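Local coordinates for EDD domain protein, DegV family (Ruminococcus gnavus, PDB 3JR7), which is of unknown function but probably binds lipids such as fatty acids, at residues G110-N113 with S114-G118; K119-Y122 with E123-Y126; M158-E161 with E162-S166; A229-K232 with M233-V237; R265-K268 with E269-V273. All coordinates share one frame; numbering follows the deposited sequence.

Interaction 1. Residues G110-N113 with S114-G118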
loop_
_atom_site.group_PDB
_atom_site.type_symbol
_atom_site.label_atom_id
_atom_site.label_comp_id
_atom_site.label_asym_id
_atom_site.label_seq_id
_atom_site.Cartn_x
_atom_site.Cartn_y
_atom_site.Cartn_z
ATOM N N GLY A 110 0.780 -8.662 -10.032
ATOM C CA GLY A 110 2.043 -9.119 -10.614
ATOM C C GLY A 110 3.217 -8.149 -10.413
ATOM O O GLY A 110 4.331 -8.386 -10.946
ATOM N N SER A 111 3.024 -7.111 -9.596
ATOM C CA SER A 111 4.048 -6.068 -9.403
ATOM C C SER A 111 5.319 -6.690 -8.799
ATOM O O SER A 111 6.414 -6.460 -9.307
ATOM C CB SER A 111 3.517 -4.900 -8.539
ATOM O OG SER A 111 4.486 -3.860 -8.427
ATOM N N TYR A 112 5.160 -7.472 -7.734
ATOM C CA TYR A 112 6.272 -8.209 -7.105
ATOM C C TYR A 112 7.053 -9.049 -8.138
ATOM O O TYR A 112 8.250 -8.891 -8.306
ATOM C CB TYR A 112 5.806 -9.148 -5.999
ATOM C CG TYR A 112 6.963 -9.919 -5.375
ATOM C CD1 TYR A 112 7.892 -9.279 -4.544
ATOM C CD2 TYR A 112 7.123 -11.265 -5.605
ATOM C CE1 TYR A 112 8.976 -9.973 -3.992
ATOM C CE2 TYR A 112 8.216 -11.977 -5.049
ATOM C CZ TYR A 112 9.129 -11.323 -4.266
ATOM O OH TYR A 112 10.186 -12.025 -3.729
ATOM N N ASN A 113 6.367 -9.939 -8.824
ATOM C CA ASN A 113 7.060 -10.780 -9.827
ATOM C C ASN A 113 7.800 -9.998 -10.932
ATOM O O ASN A 113 8.920 -10.362 -11.394
ATOM C CB ASN A 113 6.059 -11.756 -10.415
ATOM C CG ASN A 113 5.722 -12.877 -9.464
ATOM O OD1 ASN A 113 6.392 -13.091 -8.445
ATOM N ND2 ASN A 113 4.683 -13.618 -9.802
ATOM N N SER A 114 7.180 -8.900 -11.341
ATOM C CA SER A 114 7.762 -8.009 -12.299
ATOM C C SER A 114 9.060 -7.359 -11.824
ATOM O O SER A 114 10.043 -7.329 -12.571
ATOM C CB SER A 114 6.754 -6.966 -12.658
ATOM O OG SER A 114 7.255 -6.155 -13.639
ATOM N N ALA A 115 9.044 -6.872 -10.585
ATOM C CA ALA A 115 10.202 -6.296 -9.933
ATOM C C ALA A 115 11.363 -7.311 -9.840
ATOM O O ALA A 115 12.512 -6.961 -10.090
ATOM C CB ALA A 115 9.835 -5.785 -8.533
ATOM N N VAL A 116 11.033 -8.563 -9.505
ATOM C CA VAL A 116 12.010 -9.650 -9.440
ATOM C C VAL A 116 12.619 -9.960 -10.820
ATOM O O VAL A 116 13.847 -10.100 -10.977
ATOM C CB VAL A 116 11.396 -10.913 -8.761
ATOM C CG1 VAL A 116 12.362 -12.203 -8.901
ATOM C CG2 VAL A 116 11.095 -10.627 -7.286
ATOM N N LEU A 117 11.775 -10.044 -11.832
ATOM C CA LEU A 117 12.235 -10.300 -13.188
ATOM C C LEU A 117 13.090 -9.102 -13.651
ATOM O O LEU A 117 14.106 -9.272 -14.337
ATOM C CB LEU A 117 11.003 -10.533 -14.100
ATOM C CG LEU A 117 11.189 -11.162 -15.442
ATOM C CD1 LEU A 117 11.917 -12.538 -15.266
ATOM C CD2 LEU A 117 9.783 -11.332 -16.090
ATOM N N GLY A 118 12.691 -7.887 -13.280
ATOM C CA GLY A 118 13.485 -6.718 -13.585
ATOM C C GLY A 118 14.907 -6.817 -13.036
ATOM O O GLY A 118 15.867 -6.357 -13.667
#
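Y112 and V116 meet one turn apart in the first two turns of helix 111-126. This helix is the crossover of a beta-alpha-beta unit, between parallel strands 98-103 and 130-135. G110 holds the N-cap position.

The backbone bonds come first. Four consecutive i to i+4 bonds run from S114 to L117. S114 N gives to G110 O at 2.9 Å, so the capping glycine already takes part through its carbonyl. A115 N reaches S111 O at 3.0 Å, V116 N reaches Y112 O at 3.0 Å, and L117 N reaches N113 O at 2.9 Å. All four are fairly straight.

The polar side chains turn elsewhere. S111 OG bonds to Y88 OH and D27 OD2, and S114 OG bonds to P83 O. Both hydroxyls are buried and satisfied by neighbouring parts of the fold.

The apolar contact is between Y112 and V116. Y112 has CG anti to its N (chi1 179°), which carries the ring out beside the helix and against V133 and N135. The side chain of A115 packs on V101 and T103 of one strand and on V133 of the other. The CG2 branch of V116 comes over one face of the Y112 ring, off-centre toward the hydroxyl end. It makes a CH-pi contact 3.9 Å from the ring centroid, and its nearest ring atom is Y112 CZ, 3.7 Å from V116 CG2.

Interaction 2. Residues K119-Y122 with E123-Y126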
loop_
_atom_site.group_PDB
_atom_site.type_symbol
_atom_site.label_atom_id
_atom_site.label_comp_id
_atom_site.label_asym_id
_atom_site.label_seq_id
_atom_site.Cartn_x
_atom_site.Cartn_y
_atom_site.Cartn_z
ATOM N N LYS A 119 15.039 -7.404 -11.856
ATOM C CA LYS A 119 16.355 -7.638 -11.271
ATOM C C LYS A 119 17.154 -8.677 -12.094
ATOM O O LYS A 119 18.365 -8.521 -12.322
ATOM C CB LYS A 119 16.217 -8.065 -9.800
ATOM C CG LYS A 119 17.495 -8.537 -9.204
ATOM C CD LYS A 119 17.323 -8.950 -7.768
ATOM C CE LYS A 119 18.660 -9.495 -7.243
ATOM N NZ LYS A 119 18.699 -9.642 -5.785
ATOM N N ASN A 120 16.473 -9.707 -12.592
ATOM C CA ASN A 120 17.156 -10.707 -13.426
ATOM C C ASN A 120 17.670 -10.065 -14.715
ATOM O O ASN A 120 18.828 -10.264 -15.101
ATOM C CB ASN A 120 16.239 -11.897 -13.674
ATOM C CG ASN A 120 15.974 -12.670 -12.393
ATOM O OD1 ASN A 120 16.771 -12.618 -11.472
ATOM N ND2 ASN A 120 14.852 -13.338 -12.305
ATOM N N LEU A 121 16.835 -9.243 -15.338
ATOM C CA LEU A 121 17.211 -8.524 -16.548
ATOM C C LEU A 121 18.367 -7.581 -16.241
ATOM O O LEU A 121 19.351 -7.514 -17.005
ATOM C CB LEU A 121 16.010 -7.755 -17.130
ATOM C CG LEU A 121 14.824 -8.629 -17.586
ATOM C CD1 LEU A 121 13.680 -7.710 -18.064
ATOM C CD2 LEU A 121 15.283 -9.648 -18.676
ATOM N N TYR A 122 18.267 -6.847 -15.137
ATOM C CA TYR A 122 19.386 -5.950 -14.719
ATOM C C TYR A 122 20.723 -6.680 -14.714
ATOM O O TYR A 122 21.735 -6.176 -15.220
ATOM C CB TYR A 122 19.153 -5.311 -13.314
ATOM C CG TYR A 122 20.251 -4.348 -12.972
ATOM C CD1 TYR A 122 20.170 -3.015 -13.339
ATOM C CD2 TYR A 122 21.410 -4.788 -12.384
ATOM C CE1 TYR A 122 21.219 -2.141 -13.091
ATOM C CE2 TYR A 122 22.475 -3.902 -12.132
ATOM C CZ TYR A 122 22.357 -2.605 -12.497
ATOM O OH TYR A 122 23.410 -1.759 -12.286
ATOM N N GLU A 123 20.729 -7.841 -14.090
ATOM C CA GLU A 123 21.959 -8.552 -13.875
ATOM C C GLU A 123 22.513 -9.106 -15.185
ATOM O O GLU A 123 23.741 -9.142 -15.343
ATOM C CB GLU A 123 21.804 -9.575 -12.752
ATOM C CG GLU A 123 21.618 -8.804 -11.425
ATOM C CD GLU A 123 21.710 -9.634 -10.162
ATOM O OE1 GLU A 123 21.182 -10.766 -10.148
ATOM O OE2 GLU A 123 22.294 -9.108 -9.166
ATOM N N GLU A 124 21.620 -9.437 -16.127
ATOM C CA GLU A 124 22.022 -9.869 -17.456
ATOM C C GLU A 124 22.615 -8.742 -18.250
ATOM O O GLU A 124 23.490 -8.990 -19.060
ATOM C CB GLU A 124 20.848 -10.441 -18.253
ATOM C CG GLU A 124 20.361 -11.703 -17.678
ATOM C CD GLU A 124 19.047 -12.159 -18.239
ATOM O OE1 GLU A 124 18.534 -11.522 -19.185
ATOM O OE2 GLU A 124 18.528 -13.161 -17.720
ATOM N N GLU A 125 22.144 -7.514 -18.039
ATOM C CA GLU A 125 22.613 -6.389 -18.774
ATOM C C GLU A 125 23.774 -5.668 -18.089
ATOM O O GLU A 125 24.621 -5.134 -18.770
ATOM C CB GLU A 125 21.494 -5.391 -19.047
ATOM C CG GLU A 125 20.254 -6.001 -19.691
ATOM C CD GLU A 125 20.477 -6.532 -21.137
ATOM O OE1 GLU A 125 21.441 -6.132 -21.812
ATOM O OE2 GLU A 125 19.659 -7.319 -21.590
ATOM N N TYR A 126 23.826 -5.628 -16.762
ATOM C CA TYR A 126 24.793 -4.757 -16.116
ATOM C C TYR A 126 25.628 -5.413 -15.028
ATOM O O TYR A 126 26.442 -4.742 -14.412
ATOM C CB TYR A 126 24.091 -3.553 -15.496
ATOM C CG TYR A 126 23.260 -2.744 -16.435
ATOM C CD1 TYR A 126 23.848 -1.892 -17.364
ATOM C CD2 TYR A 126 21.867 -2.792 -16.377
ATOM C CE1 TYR A 126 23.069 -1.136 -18.222
ATOM C CE2 TYR A 126 21.092 -2.048 -17.216
ATOM C CZ TYR A 126 21.684 -1.219 -18.125
ATOM O OH TYR A 126 20.879 -0.473 -18.938
HETATM O O HOH W 1 18.601 -11.996 -9.663
#
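The last two turns of helix 111-126, near the surface, bring Y122 and Y126 together one turn apart. The two ring planes are inclined at 40°. Y126 lies across one face of the Y122 ring. Its CD2 comes 3.4 Å from Y122 CE1. Its CB sits over the same ring in a CH-pi contact, 3.9 Å from the centroid. The backbone joins the same pair, since Y126 N gives to Y122 O at 2.7 Å. An alanine in place of Y122 is likely to leave Y126 CB and CD2 without the ring face they rest on, and the Y126 ring freer to turn.

On another side, K119 and E123 run side by side. Their charged ends stay apart, with K119 NZ 5.0 Å from E123 OE2. K119 NZ bonds to I131 O instead. One water links N120 OD1 (2.6 Å) to E123 OE1 (2.9 Å), donating to both.

Outside the helix, the Y126 ring stacks on H93. Y122 touches M89 and L121 touches P85, E86 and M89, so this end of the helix lies against helix 85-92. K119 reaches strand 130-135.

Interaction 3. Residues M158-E161 with E162-S166. With PO4 (phosphate ion), chain D.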
loop_
_atom_site.group_PDB
_atom_site.type_symbol
_atom_site.label_atom_id
_atom_site.label_comp_id
_atom_site.label_asym_id
_atom_site.label_seq_id
_atom_site.Cartn_x
_atom_site.Cartn_y
_atom_site.Cartn_z
HETATM N N MSE A 158 22.792 0.580 9.105
HETATM C CA MSE A 158 22.832 -0.847 8.857
HETATM C C MSE A 158 23.551 -1.163 7.547
HETATM O O MSE A 158 23.578 -0.348 6.629
HETATM C CB MSE A 158 21.429 -1.437 8.858
HETATM C CG MSE A 158 20.798 -1.360 10.185
HETATM SE SE MSE A 158 19.167 -2.344 10.274
HETATM C CE MSE A 158 19.611 -3.758 11.538
ATOM N N THR A 159 24.134 -2.350 7.458
ATOM C CA THR A 159 24.559 -2.871 6.158
ATOM C C THR A 159 23.327 -3.173 5.293
ATOM O O THR A 159 22.194 -3.256 5.792
ATOM C CB THR A 159 25.341 -4.166 6.310
ATOM O OG1 THR A 159 24.449 -5.173 6.813
ATOM C CG2 THR A 159 26.529 -3.953 7.314
ATOM N N PHE A 160 23.552 -3.349 4.007
ATOM C CA PHE A 160 22.471 -3.791 3.080
ATOM C C PHE A 160 21.699 -5.014 3.603
ATOM O O PHE A 160 20.464 -4.977 3.719
ATOM C CB PHE A 160 23.052 -4.052 1.701
ATOM C CG PHE A 160 22.031 -4.532 0.656
ATOM C CD1 PHE A 160 21.088 -3.671 0.134
ATOM C CD2 PHE A 160 22.063 -5.824 0.192
ATOM C CE1 PHE A 160 20.173 -4.102 -0.811
ATOM C CE2 PHE A 160 21.153 -6.281 -0.759
ATOM C CZ PHE A 160 20.186 -5.402 -1.261
ATOM N N GLU A 161 22.405 -6.086 3.948
ATOM C CA GLU A 161 21.717 -7.285 4.434
ATOM C C GLU A 161 21.015 -7.074 5.760
ATOM O O GLU A 161 19.993 -7.695 5.971
ATOM C CB GLU A 161 22.637 -8.484 4.504
ATOM C CG GLU A 161 23.223 -8.814 3.131
ATOM C CD GLU A 161 22.283 -9.670 2.308
ATOM O OE1 GLU A 161 21.665 -10.661 2.826
ATOM O OE2 GLU A 161 22.179 -9.375 1.105
ATOM N N GLU A 162 21.551 -6.224 6.633
ATOM C CA GLU A 162 20.852 -5.869 7.871
ATOM C C GLU A 162 19.535 -5.114 7.621
ATOM O O GLU A 162 18.513 -5.385 8.271
ATOM C CB GLU A 162 21.726 -5.080 8.847
ATOM C CG GLU A 162 22.773 -5.940 9.586
ATOM C CD GLU A 162 23.914 -5.139 10.211
ATOM O OE1 GLU A 162 24.031 -3.940 9.899
ATOM O OE2 GLU A 162 24.717 -5.720 11.003
ATOM N N VAL A 163 19.553 -4.200 6.672
ATOM C CA VAL A 163 18.334 -3.500 6.297
ATOM C C VAL A 163 17.323 -4.537 5.774
ATOM O O VAL A 163 16.145 -4.521 6.168
ATOM C CB VAL A 163 18.581 -2.419 5.224
ATOM C CG1 VAL A 163 17.217 -1.798 4.733
ATOM C CG2 VAL A 163 19.582 -1.318 5.702
ATOM N N VAL A 164 17.755 -5.433 4.900
ATOM C CA VAL A 164 16.842 -6.486 4.355
ATOM C C VAL A 164 16.220 -7.314 5.495
ATOM O O VAL A 164 14.970 -7.494 5.567
ATOM C CB VAL A 164 17.565 -7.396 3.326
ATOM C CG1 VAL A 164 16.735 -8.613 2.975
ATOM C CG2 VAL A 164 17.896 -6.587 2.030
ATOM N N GLU A 165 17.069 -7.806 6.413
ATOM C CA GLU A 165 16.542 -8.562 7.542
ATOM C C GLU A 165 15.571 -7.742 8.394
ATOM O O GLU A 165 14.495 -8.256 8.761
ATOM C CB GLU A 165 17.672 -9.147 8.394
ATOM C CG GLU A 165 17.186 -9.901 9.649
ATOM C CD GLU A 165 18.313 -10.586 10.449
ATOM O OE1 GLU A 165 19.443 -10.095 10.387
ATOM O OE2 GLU A 165 18.050 -11.562 11.180
ATOM N N SER A 166 15.934 -6.505 8.752
ATOM C CA SER A 166 15.086 -5.688 9.644
ATOM C C SER A 166 13.749 -5.364 9.004
ATOM O O SER A 166 12.705 -5.361 9.678
ATOM C CB SER A 166 15.746 -4.374 10.083
ATOM O OG SER A 166 16.969 -4.677 10.722
HETATM P P PO4 D . 27.003 -3.158 2.496
HETATM O O1 PO4 D . 26.942 -2.396 1.155
HETATM O O2 PO4 D . 25.836 -2.720 3.333
HETATM O O3 PO4 D . 26.854 -4.635 2.276
HETATM O O4 PO4 D . 28.315 -2.986 3.245
#
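T159 and E162 trade bonds between backbone and side chain in both directions, a capping box at the start of helix 160-173. T159 is the N-cap. Its OG1 accepts from E162 N at 3.1 Å. In return, T159 N gives to E162 OE1 at 2.9 Å, a straight bond that meets the anti side of the carboxylate, 32° out of its plane. The threonine hydroxyl lies between its own N and carbonyl carbon (chi1 66°), a setting that turns it toward the first turn. Two backbone N-H groups at the helix start thus gain acceptors.

A phosphate, probably from the crystallisation liquor, sits by the next one. F160 N points at its O2, in a bond so short that its exact length is doubtful. Q130 NE2 also binds this ion.

The apolar side chains follow. CB of M158, a selenomethionine, packs on V163 CG2 at 3.7 Å. The F160 ring rests on strands 98-103 and 130-135 and meets the ring of Y100. V164 CG2 lies over one face of the F160 ring, off-centre, in a CH-pi contact 4.3 Å from the centroid. One turn on, E162 O accepts from both S166 N and S166 OG, which reach it from opposite faces of its carbonyl plane, at 2.9 and 3.0 Å.

Interaction 4. Residues A229-K232 with M233-V237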
loop_
_atom_site.group_PDB
_atom_site.type_symbol
_atom_site.label_atom_id
_atom_site.label_comp_id
_atom_site.label_asym_id
_atom_site.label_seq_id
_atom_site.Cartn_x
_atom_site.Cartn_y
_atom_site.Cartn_z
ATOM N N ALA A 229 -18.830 0.167 12.071
ATOM C CA ALA A 229 -17.732 -0.567 11.413
ATOM C C ALA A 229 -16.371 0.062 11.762
ATOM O O ALA A 229 -15.383 -0.642 11.973
ATOM C CB ALA A 229 -17.942 -0.632 9.889
ATOM N N LEU A 230 -16.307 1.383 11.866
ATOM C CA LEU A 230 -15.020 2.004 12.182
ATOM C C LEU A 230 -14.568 1.660 13.606
ATOM O O LEU A 230 -13.372 1.409 13.852
ATOM C CB LEU A 230 -15.027 3.496 11.900
ATOM C CG LEU A 230 -15.231 3.849 10.440
ATOM C CD1 LEU A 230 -15.295 5.364 10.395
ATOM C CD2 LEU A 230 -14.128 3.310 9.446
ATOM N N VAL A 231 -15.519 1.589 14.528
ATOM C CA VAL A 231 -15.226 1.149 15.892
ATOM C C VAL A 231 -14.744 -0.294 15.890
ATOM O O VAL A 231 -13.763 -0.605 16.537
ATOM C CB VAL A 231 -16.488 1.282 16.818
ATOM C CG1 VAL A 231 -16.280 0.620 18.186
ATOM C CG2 VAL A 231 -16.889 2.786 16.950
ATOM N N LYS A 232 -15.436 -1.184 15.186
ATOM C CA LYS A 232 -15.015 -2.573 15.139
ATOM C C LYS A 232 -13.629 -2.698 14.466
ATOM O O LYS A 232 -12.813 -3.519 14.888
ATOM C CB LYS A 232 -16.020 -3.452 14.399
ATOM C CG LYS A 232 -17.328 -3.632 15.107
ATOM C CD LYS A 232 -17.966 -4.984 14.854
ATOM C CE LYS A 232 -19.453 -5.006 15.261
ATOM N NZ LYS A 232 -20.129 -6.303 14.888
HETATM N N MSE A 233 -13.369 -1.898 13.440
HETATM C CA MSE A 233 -12.021 -1.894 12.823
HETATM C C MSE A 233 -10.954 -1.496 13.848
HETATM O O MSE A 233 -9.960 -2.217 14.011
HETATM C CB MSE A 233 -11.919 -0.981 11.597
HETATM C CG MSE A 233 -10.507 -1.050 10.987
HETATM SE SE MSE A 233 -10.387 -0.248 9.264
HETATM C CE MSE A 233 -12.136 -0.839 8.693
ATOM N N ALA A 234 -11.190 -0.392 14.557
ATOM C CA ALA A 234 -10.302 0.057 15.658
ATOM C C ALA A 234 -10.044 -1.034 16.672
ATOM O O ALA A 234 -8.920 -1.194 17.093
ATOM C CB ALA A 234 -10.858 1.326 16.384
ATOM N N ASP A 235 -11.081 -1.765 17.074
ATOM C CA ASP A 235 -10.917 -2.867 17.993
ATOM C C ASP A 235 -10.038 -3.949 17.354
ATOM O O ASP A 235 -9.181 -4.489 18.051
ATOM C CB ASP A 235 -12.241 -3.485 18.429
ATOM C CG ASP A 235 -13.087 -2.542 19.264
ATOM O OD1 ASP A 235 -12.539 -1.635 19.918
ATOM O OD2 ASP A 235 -14.332 -2.723 19.264
ATOM N N CYS A 236 -10.258 -4.287 16.075
ATOM C CA CYS A 236 -9.445 -5.341 15.435
ATOM C C CYS A 236 -7.978 -4.960 15.426
ATOM O O CYS A 236 -7.093 -5.780 15.756
ATOM C CB CYS A 236 -9.875 -5.596 14.023
ATOM S SG CYS A 236 -11.453 -6.398 13.855
ATOM N N VAL A 237 -7.698 -3.717 15.068
ATOM C CA VAL A 237 -6.317 -3.245 15.009
ATOM C C VAL A 237 -5.708 -3.366 16.392
ATOM O O VAL A 237 -4.592 -3.893 16.559
ATOM C CB VAL A 237 -6.219 -1.786 14.562
ATOM C CG1 VAL A 237 -4.774 -1.349 14.575
ATOM C CG2 VAL A 237 -6.889 -1.585 13.181
#
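V231 and D235, one turn apart, send their side chains out alongside each other. The nearest side-chain atoms of the pair are V231 CG1 and D235 OD2, at 4.0 Å. This is a loose touch between a methyl and a carboxylate oxygen. The backbone does the firmer work. D235 N gives to V231 O at 3.0 Å. The same step repeats along the helix: M233 N to A229 O at 2.8 Å, A234 N to L230 O at 2.9 Å, and C236 N to K232 O at 2.9 Å. The most linear of these is the bond of A234, at 172°. Each donor stands a little out of the plane of its carbonyl. C236 SG also turns back along the helix and lies 3.3 Å from K232 O.

This is the middle of helix 226-240, which packs on one face of a mixed sheet. M233, a selenomethionine, has CG anti to the backbone N (chi1 -179°). Its chain leaves the helix and bends near its end, meeting Y177 and V179 of strand 176-179 and I208 of strand 205-211. A229 packs on I208 and on A223 of strand 217-224.

The other flank faces helix 257-270. There L230 touches R259 and V263, and A234 touches L266.

The charged ends are held from further out. D235 OD1 forms a salt bridge with R270 NE, which probably helps hold the carboxylate beside V231. K232 NZ bonds to K222 O, with E221 OE2 as a long, weak ion partner.

Interaction 5. Residues R265-K268 with E269-V273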
loop_
_atom_site.group_PDB
_atom_site.type_symbol
_atom_site.label_atom_id
_atom_site.label_comp_id
_atom_site.label_asym_id
_atom_site.label_seq_id
_atom_site.Cartn_x
_atom_site.Cartn_y
_atom_site.Cartn_z
ATOM N N ARG A 265 -8.613 9.005 15.890
ATOM C CA ARG A 265 -9.048 9.299 17.254
ATOM C C ARG A 265 -9.428 8.019 17.991
ATOM O O ARG A 265 -8.984 7.792 19.120
ATOM C CB ARG A 265 -10.235 10.296 17.217
ATOM C CG ARG A 265 -10.754 10.711 18.593
ATOM C CD ARG A 265 -11.996 11.603 18.544
ATOM N NE ARG A 265 -13.180 10.778 18.288
ATOM C CZ ARG A 265 -13.723 9.951 19.175
ATOM N NH1 ARG A 265 -13.225 9.861 20.398
ATOM N NH2 ARG A 265 -14.785 9.219 18.845
ATOM N N LEU A 266 -10.215 7.152 17.346
ATOM C CA LEU A 266 -10.580 5.870 17.940
ATOM C C LEU A 266 -9.361 5.015 18.256
ATOM O O LEU A 266 -9.323 4.338 19.256
ATOM C CB LEU A 266 -11.503 5.054 17.005
ATOM C CG LEU A 266 -12.899 5.636 16.731
ATOM C CD1 LEU A 266 -13.560 4.932 15.507
ATOM C CD2 LEU A 266 -13.739 5.494 17.975
ATOM N N LEU A 267 -8.386 4.997 17.364
ATOM C CA LEU A 267 -7.196 4.172 17.571
ATOM C C LEU A 267 -6.395 4.684 18.740
ATOM O O LEU A 267 -5.886 3.910 19.527
ATOM C CB LEU A 267 -6.333 4.127 16.300
ATOM C CG LEU A 267 -6.998 3.346 15.180
ATOM C CD1 LEU A 267 -6.394 3.701 13.809
ATOM C CD2 LEU A 267 -6.991 1.799 15.412
ATOM N N LYS A 268 -6.287 5.995 18.831
ATOM C CA LYS A 268 -5.556 6.629 19.925
ATOM C C LYS A 268 -6.168 6.374 21.302
ATOM O O LYS A 268 -5.469 6.369 22.298
ATOM C CB LYS A 268 -5.498 8.113 19.686
ATOM C CG LYS A 268 -4.625 8.855 20.647
ATOM C CD LYS A 268 -4.338 10.269 20.118
ATOM C CE LYS A 268 -3.028 10.811 20.650
ATOM N NZ LYS A 268 -3.141 11.274 22.029
ATOM N N GLU A 269 -7.470 6.155 21.350
ATOM C CA GLU A 269 -8.114 5.760 22.571
ATOM C C GLU A 269 -7.708 4.340 23.018
ATOM O O GLU A 269 -7.841 4.001 24.212
ATOM C CB GLU A 269 -9.640 5.787 22.416
ATOM C CG GLU A 269 -10.293 7.108 22.143
ATOM C CD GLU A 269 -11.815 6.980 22.012
ATOM O OE1 GLU A 269 -12.346 6.117 21.238
ATOM O OE2 GLU A 269 -12.487 7.757 22.704
ATOM N N ARG A 270 -7.306 3.508 22.066
ATOM C CA ARG A 270 -7.042 2.105 22.291
ATOM C C ARG A 270 -5.567 1.733 22.507
ATOM O O ARG A 270 -5.308 0.774 23.152
ATOM C CB ARG A 270 -7.665 1.250 21.185
ATOM C CG ARG A 270 -9.153 1.398 21.089
ATOM C CD ARG A 270 -9.732 0.984 19.802
ATOM N NE ARG A 270 -11.138 0.756 19.992
ATOM C CZ ARG A 270 -12.001 1.698 20.307
ATOM N NH1 ARG A 270 -13.237 1.382 20.503
ATOM N NH2 ARG A 270 -11.615 2.945 20.427
ATOM N N PHE A 271 -4.634 2.492 21.955
ATOM C CA PHE A 271 -3.194 2.231 22.147
ATOM C C PHE A 271 -2.354 3.425 21.727
ATOM O O PHE A 271 -2.769 4.256 20.914
ATOM C CB PHE A 271 -2.713 0.980 21.387
ATOM C CG PHE A 271 -3.037 0.984 19.897
ATOM C CD1 PHE A 271 -2.134 1.519 18.969
ATOM C CD2 PHE A 271 -4.217 0.443 19.444
ATOM C CE1 PHE A 271 -2.403 1.505 17.596
ATOM C CE2 PHE A 271 -4.518 0.412 18.080
ATOM C CZ PHE A 271 -3.625 0.971 17.153
ATOM N N ALA A 272 -1.139 3.479 22.255
ATOM C CA ALA A 272 -0.232 4.590 21.988
ATOM C C ALA A 272 0.770 4.159 20.911
ATOM O O ALA A 272 1.397 3.115 21.019
ATOM C CB ALA A 272 0.518 4.988 23.321
ATOM N N VAL A 273 0.967 4.975 19.897
ATOM C CA VAL A 273 1.938 4.677 18.845
ATOM C C VAL A 273 3.030 5.695 18.878
ATOM O O VAL A 273 2.883 6.686 19.536
ATOM C CB VAL A 273 1.299 4.751 17.455
ATOM C CG1 VAL A 273 0.398 3.569 17.238
ATOM C CG2 VAL A 273 0.593 6.093 17.280
HETATM O O HOH W 2 -15.107 8.586 22.608
HETATM O O HOH W 3 -2.954 6.450 23.218
#
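E269 meets R265 across the last turn of helix 257-270, the crossover helix between strands 248-253 and 275-280. Its N gives to R265 O at 3.2 Å. Its carboxylate reaches back, and OE2 forms a salt bridge with R265 NH1, also at 3.2 Å. The bond is weak, with the two planar groups 75° apart. A water joins the same two atoms. R265 NH2 has a second acid, E262.

R270 follows. Its extended side chain runs back along the helix beside L266, and NH2 gives to L266 O at 2.9 Å. The same NH2 has a weak salt bridge to E269 OE1, while NE is taken by D235. A leucine in place of R270 would probably leave L266 O without this donor and D235 without its charged mate.

F271 leaves the helix. Its N bonds to L267 O at 3.1 Å, an oxygen that also accepts from R270 N. The ring, with CG between N and carbonyl carbon (chi1 54°), folds back so that CZ touches L267 CD2 at 3.9 Å. A water spans K268 O and, weakly, F271 O.

The two long salt bridges of E269 suggest a modest network, with a water at one of them, in which its charge would partly balance R265 and R270 near the helix end.

All five contacts are local and follow one another along the chain, so none nests in or crosses another. None closes a long loop; each spans about a turn or two of helix. Interactions 1 and 2 adjoin on helix 111-126, the crossover between strands 98-103 and 130-135, with centres about 13 Å apart. Interaction 3 opens helix 160-173, which packs on the same two strands. Beyond it the chain enters the second sheet. Interaction 4 lies on helix 226-240 and interaction 5 ends helix 257-270. These two touch, through a salt bridge and apolar packing. They lie across the chain's centre from interactions 1 and 2.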